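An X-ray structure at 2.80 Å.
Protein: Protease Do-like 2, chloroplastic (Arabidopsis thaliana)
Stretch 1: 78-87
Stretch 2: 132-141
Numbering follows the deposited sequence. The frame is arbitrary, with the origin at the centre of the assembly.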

ATOM      1  N   ALA B  78      -4.589 -11.413 -36.054  1.00 50.51           N
ATOM      2  CA  ALA B  78      -3.782 -11.952 -37.138  1.00 53.97           C
ATOM      3  C   ALA B  78      -4.248 -11.352 -38.463  1.00 56.03           C
ATOM      4  O   ALA B  78      -5.295 -10.705 -38.519  1.00 54.29           O
ATOM      5  CB  ALA B  78      -3.860 -13.472 -37.161  1.00 53.12           C
ATOM      6  N   PHE B  79      -3.466 -11.540 -39.522  1.00 52.97           N
ATOM      7  CA  PHE B  79      -3.857 -11.023 -40.829  1.00 47.29           C
ATOM      8  C   PHE B  79      -3.323 -11.866 -41.971  1.00 56.58           C
ATOM      9  O   PHE B  79      -2.342 -12.587 -41.819  1.00 65.98           O
ATOM     10  CB  PHE B  79      -3.411  -9.568 -40.995  1.00 46.18           C
ATOM     11  CG  PHE B  79      -1.939  -9.353 -40.791  1.00 53.33           C
ATOM     12  CD1 PHE B  79      -1.414  -9.201 -39.516  1.00 61.82           C
ATOM     13  CD2 PHE B  79      -1.078  -9.278 -41.876  1.00 54.35           C
ATOM     14  CE1 PHE B  79      -0.056  -8.991 -39.328  1.00 57.31           C
ATOM     15  CE2 PHE B  79       0.282  -9.067 -41.691  1.00 51.70           C
ATOM     16  CZ  PHE B  79       0.789  -8.926 -40.419  1.00 50.31           C
ATOM     17  N   MET B  80      -3.974 -11.753 -43.122  1.00 64.45           N
ATOM     18  CA  MET B  80      -3.600 -12.521 -44.298  1.00 72.77           C
ATOM     19  C   MET B  80      -2.391 -11.905 -44.985  1.00 71.84           C
ATOM     20  O   MET B  80      -2.435 -10.759 -45.434  1.00 65.81           O
ATOM     21  CB  MET B  80      -4.774 -12.565 -45.276  1.00 78.28           C
ATOM     22  CG  MET B  80      -6.066 -13.073 -44.659  1.00 78.97           C
ATOM     23  SD  MET B  80      -7.476 -12.903 -45.762  1.00 78.58           S
ATOM     24  CE  MET B  80      -8.798 -13.544 -44.738  1.00 51.08           C
ATOM     25  N   ILE B  81      -1.309 -12.675 -45.050  1.00 73.28           N
ATOM     26  CA  ILE B  81      -0.083 -12.241 -45.712  1.00 70.83           C
ATOM     27  C   ILE B  81       0.071 -12.796 -47.117  1.00 75.17           C
ATOM     28  O   ILE B  81       1.073 -12.540 -47.780  1.00 73.35           O
ATOM     29  CB  ILE B  81       1.145 -12.627 -44.907  1.00 66.65           C
ATOM     30  CG1 ILE B  81       1.159 -14.134 -44.657  1.00 60.26           C
ATOM     31  CG2 ILE B  81       1.157 -11.876 -43.597  1.00 75.85           C
ATOM     32  CD1 ILE B  81       2.302 -14.571 -43.789  1.00 64.50           C
ATOM     33  N   GLY B  82      -0.919 -13.556 -47.569  1.00 81.64           N
ATOM     34  CA  GLY B  82      -0.842 -14.189 -48.873  1.00 90.85           C
ATOM     35  C   GLY B  82      -0.639 -15.688 -48.779  1.00 98.04           C
ATOM     36  O   GLY B  82      -0.422 -16.228 -47.691  1.00100.40           O
ATOM     37  N   ASP B  83      -0.700 -16.356 -49.927  1.00 96.41           N
ATOM     38  CA  ASP B  83      -0.806 -17.810 -49.967  1.00 92.70           C
ATOM     39  C   ASP B  83      -2.014 -18.221 -49.148  1.00 80.55           C
ATOM     40  O   ASP B  83      -3.057 -17.560 -49.185  1.00 90.74           O
ATOM     41  CB  ASP B  83       0.447 -18.477 -49.400  1.00 99.34           C
ATOM     42  CG  ASP B  83       1.589 -18.511 -50.390  1.00110.73           C
ATOM     43  OD1 ASP B  83       1.760 -17.525 -51.143  1.00118.14           O
ATOM     44  OD2 ASP B  83       2.314 -19.529 -50.419  1.00110.64           O
ATOM     45  N   GLY B  84      -1.870 -19.301 -48.394  1.00 52.80           N
ATOM     46  CA  GLY B  84      -2.913 -19.709 -47.475  1.00 55.90           C
ATOM     47  C   GLY B  84      -2.599 -19.368 -46.029  1.00 64.97           C
ATOM     48  O   GLY B  84      -3.118 -20.009 -45.118  1.00 73.67           O
ATOM     49  N   LYS B  85      -1.740 -18.377 -45.808  1.00 63.01           N
ATOM     50  CA  LYS B  85      -1.158 -18.174 -44.485  1.00 70.21           C
ATOM     51  C   LYS B  85      -1.697 -16.962 -43.708  1.00 68.07           C
ATOM     52  O   LYS B  85      -2.068 -15.944 -44.289  1.00 75.11           O
ATOM     53  CB  LYS B  85       0.371 -18.134 -44.591  1.00 79.96           C
ATOM     54  CG  LYS B  85       0.973 -19.395 -45.230  1.00 85.98           C
ATOM     55  CD  LYS B  85       2.477 -19.265 -45.477  1.00 90.35           C
ATOM     56  CE  LYS B  85       2.798 -18.196 -46.531  1.00 87.93           C
ATOM     57  NZ  LYS B  85       4.258 -17.854 -46.616  1.00 74.82           N
ATOM     58  N   LEU B  86      -1.756 -17.105 -42.386  1.00 61.76           N
ATOM     59  CA  LEU B  86      -2.086 -16.002 -41.487  1.00 59.58           C
ATOM     60  C   LEU B  86      -0.904 -15.677 -40.578  1.00 60.35           C
ATOM     61  O   LEU B  86      -0.252 -16.570 -40.041  1.00 69.00           O
ATOM     62  CB  LEU B  86      -3.303 -16.346 -40.627  1.00 54.23           C
ATOM     63  CG  LEU B  86      -4.613 -16.516 -41.385  1.00 51.54           C
ATOM     64  CD1 LEU B  86      -5.749 -16.845 -40.432  1.00 46.48           C
ATOM     65  CD2 LEU B  86      -4.906 -15.247 -42.179  1.00 51.73           C
ATOM     66  N   LEU B  87      -0.636 -14.395 -40.398  1.00 57.26           N
ATOM     67  CA  LEU B  87       0.470 -13.960 -39.558  1.00 60.47           C
ATOM     68  C   LEU B  87      -0.052 -13.565 -38.186  1.00 50.79           C
ATOM     69  O   LEU B  87      -1.117 -12.970 -38.076  1.00 51.04           O
ATOM     70  CB  LEU B  87       1.161 -12.764 -40.214  1.00 63.02           C
ATOM     71  CG  LEU B  87       2.606 -12.455 -39.843  1.00 60.13           C
ATOM     72  CD1 LEU B  87       3.374 -13.732 -39.597  1.00 53.77           C
ATOM     73  CD2 LEU B  87       3.244 -11.668 -40.971  1.00 56.59           C
ATOM     74  N   ASP B 132     -13.821 -21.564 -47.674  1.00112.87           N
ATOM     75  CA  ASP B 132     -14.940 -20.664 -47.419  1.00107.82           C
ATOM     76  C   ASP B 132     -14.340 -19.418 -46.798  1.00102.86           C
ATOM     77  O   ASP B 132     -14.478 -18.310 -47.318  1.00104.61           O
ATOM     78  CB  ASP B 132     -15.979 -21.307 -46.491  1.00108.33           C
ATOM     79  CG  ASP B 132     -17.282 -21.664 -47.215  1.00102.54           C
ATOM     80  OD1 ASP B 132     -17.598 -21.034 -48.246  1.00 92.66           O
ATOM     81  OD2 ASP B 132     -17.998 -22.574 -46.748  1.00103.37           O
ATOM     82  N   PHE B 133     -13.670 -19.627 -45.673  1.00 95.67           N
ATOM     83  CA  PHE B 133     -12.854 -18.604 -45.044  1.00 89.48           C
ATOM     84  C   PHE B 133     -12.055 -17.863 -46.113  1.00 86.86           C
ATOM     85  O   PHE B 133     -12.198 -16.651 -46.283  1.00 86.90           O
ATOM     86  CB  PHE B 133     -11.898 -19.280 -44.065  1.00 87.14           C
ATOM     87  CG  PHE B 133     -10.977 -18.338 -43.357  1.00 79.91           C
ATOM     88  CD1 PHE B 133     -11.323 -17.803 -42.130  1.00 80.33           C
ATOM     89  CD2 PHE B 133      -9.754 -18.008 -43.901  1.00 80.46           C
ATOM     90  CE1 PHE B 133     -10.473 -16.945 -41.464  1.00 79.27           C
ATOM     91  CE2 PHE B 133      -8.897 -17.148 -43.242  1.00 84.37           C
ATOM     92  CZ  PHE B 133      -9.258 -16.617 -42.019  1.00 81.92           C
ATOM     93  N   TRP B 134     -11.207 -18.596 -46.823  1.00 80.51           N
ATOM     94  CA  TRP B 134     -10.348 -18.011 -47.852  1.00 76.90           C
ATOM     95  C   TRP B 134     -11.070 -17.438 -49.070  1.00 73.87           C
ATOM     96  O   TRP B 134     -10.435 -16.834 -49.933  1.00 70.09           O
ATOM     97  CB  TRP B 134      -9.304 -19.031 -48.303  1.00 80.49           C
ATOM     98  CG  TRP B 134      -8.374 -19.384 -47.202  1.00 81.98           C
ATOM     99  CD1 TRP B 134      -8.344 -20.548 -46.488  1.00 79.17           C
ATOM    100  CD2 TRP B 134      -7.352 -18.546 -46.654  1.00 74.54           C
ATOM    101  NE1 TRP B 134      -7.351 -20.489 -45.539  1.00 77.44           N
ATOM    102  CE2 TRP B 134      -6.729 -19.269 -45.622  1.00 74.78           C
ATOM    103  CE3 TRP B 134      -6.899 -17.257 -46.945  1.00 66.94           C
ATOM    104  CZ2 TRP B 134      -5.678 -18.744 -44.876  1.00 69.91           C
ATOM    105  CZ3 TRP B 134      -5.856 -16.743 -46.211  1.00 70.71           C
ATOM    106  CH2 TRP B 134      -5.255 -17.484 -45.188  1.00 68.34           C
ATOM    107  N   LYS B 135     -12.381 -17.646 -49.156  1.00 77.24           N
ATOM    108  CA  LYS B 135     -13.148 -17.124 -50.286  1.00 81.35           C
ATOM    109  C   LYS B 135     -13.130 -15.590 -50.343  1.00 90.59           C
ATOM    110  O   LYS B 135     -13.453 -14.913 -49.363  1.00 88.82           O
ATOM    111  CB  LYS B 135     -14.582 -17.642 -50.254  1.00 72.34           C
ATOM    112  N   GLY B 136     -12.745 -15.056 -51.500  1.00 91.90           N
ATOM    113  CA  GLY B 136     -12.772 -13.624 -51.742  1.00 89.85           C
ATOM    114  C   GLY B 136     -11.831 -12.837 -50.853  1.00 94.83           C
ATOM    115  O   GLY B 136     -12.011 -11.635 -50.655  1.00 89.76           O
ATOM    116  N   ALA B 137     -10.824 -13.518 -50.316  1.00 97.21           N
ATOM    117  CA  ALA B 137      -9.856 -12.875 -49.436  1.00 91.52           C
ATOM    118  C   ALA B 137      -8.830 -12.088 -50.240  1.00 88.52           C
ATOM    119  O   ALA B 137      -8.297 -12.580 -51.234  1.00 86.03           O
ATOM    120  CB  ALA B 137      -9.172 -13.907 -48.560  1.00 87.44           C
ATOM    121  N   GLU B 138      -8.563 -10.860 -49.802  1.00 90.15           N
ATOM    122  CA  GLU B 138      -7.591  -9.991 -50.460  1.00 86.19           C
ATOM    123  C   GLU B 138      -6.489  -9.614 -49.475  1.00 90.30           C
ATOM    124  O   GLU B 138      -6.583  -8.592 -48.789  1.00 91.36           O
ATOM    125  CB  GLU B 138      -8.268  -8.747 -51.007  1.00 76.30           C
ATOM    126  N   PRO B 139      -5.438 -10.446 -49.416  1.00 84.90           N
ATOM    127  CA  PRO B 139      -4.336 -10.404 -48.446  1.00 78.29           C
ATOM    128  C   PRO B 139      -3.470  -9.145 -48.530  1.00 79.98           C
ATOM    129  O   PRO B 139      -3.563  -8.372 -49.484  1.00 88.27           O
ATOM    130  CB  PRO B 139      -3.513 -11.650 -48.792  1.00 76.11           C
ATOM    131  CG  PRO B 139      -3.847 -11.946 -50.209  1.00 80.05           C
ATOM    132  CD  PRO B 139      -5.284 -11.560 -50.367  1.00 83.04           C
ATOM    133  N   LEU B 140      -2.649  -8.946 -47.505  1.00 71.66           N
ATOM    134  CA  LEU B 140      -1.808  -7.763 -47.378  1.00 64.09           C
ATOM    135  C   LEU B 140      -0.411  -7.984 -47.946  1.00 60.72           C
ATOM    136  O   LEU B 140       0.124  -9.090 -47.896  1.00 65.44           O
ATOM    137  CB  LEU B 140      -1.707  -7.355 -45.907  1.00 67.23           C
ATOM    138  CG  LEU B 140      -2.774  -6.432 -45.302  1.00 71.24           C
ATOM    139  CD1 LEU B 140      -3.947  -6.156 -46.246  1.00 64.39           C
ATOM    140  CD2 LEU B 140      -3.255  -6.994 -43.974  1.00 77.12           C
ATOM    141  N   ARG B 141       0.170  -6.928 -48.502  1.00 57.32           N
ATOM    142  CA  ARG B 141       1.545  -6.985 -48.986  1.00 59.74           C
ATOM    143  C   ARG B 141       2.483  -6.271 -48.011  1.00 68.55           C
ATOM    144  O   ARG B 141       2.084  -5.317 -47.339  1.00 76.61           O
ATOM    145  CB  ARG B 141       1.652  -6.388 -50.386  1.00 50.89           C
TER

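The indole of Trp 134 lies against a tight hairpin turn, one face of its six-membered ring covered by a backbone carbon: Gly 84 CA sits 4.1 Å from the centroid of that ring, 19° off the normal, a CH-pi contact. The turn, type II' from Gly 82 to Lys 85, is closed by Lys 85 N to Gly 82 O at 3.1 Å. Gly 82 has backbone angles that by themselves call for glycine, since a CB would jam against the preceding carbonyl.

The second stretch has no regular helix or strand; two overlapping beta turns carry it from Asp 132 to Ala 137. A single hydrogen bond joins the backbones, Leu 140 N to Met 80 O, 2.8 Å and nearly straight at 175°.

Met 80 is the hub. Its CB points toward the other stretch, and its extended side chain meets one partner after another: CB lies 3.8 Å from Pro 139 CB, CG 4.0 Å from Trp 134 CZ3, SD 3.4 Å from Ala 137 CB, and CE 3.9 Å from Phe 133 CE2. The rule is that an unbranched, flexible thioether can thread between aromatic and aliphatic carbons, needing no polar partner. Leu 86 extends this apolar cluster, with CD1 3.9 Å from Phe 133 CZ and CD2 3.8 Å from Trp 134 CH2.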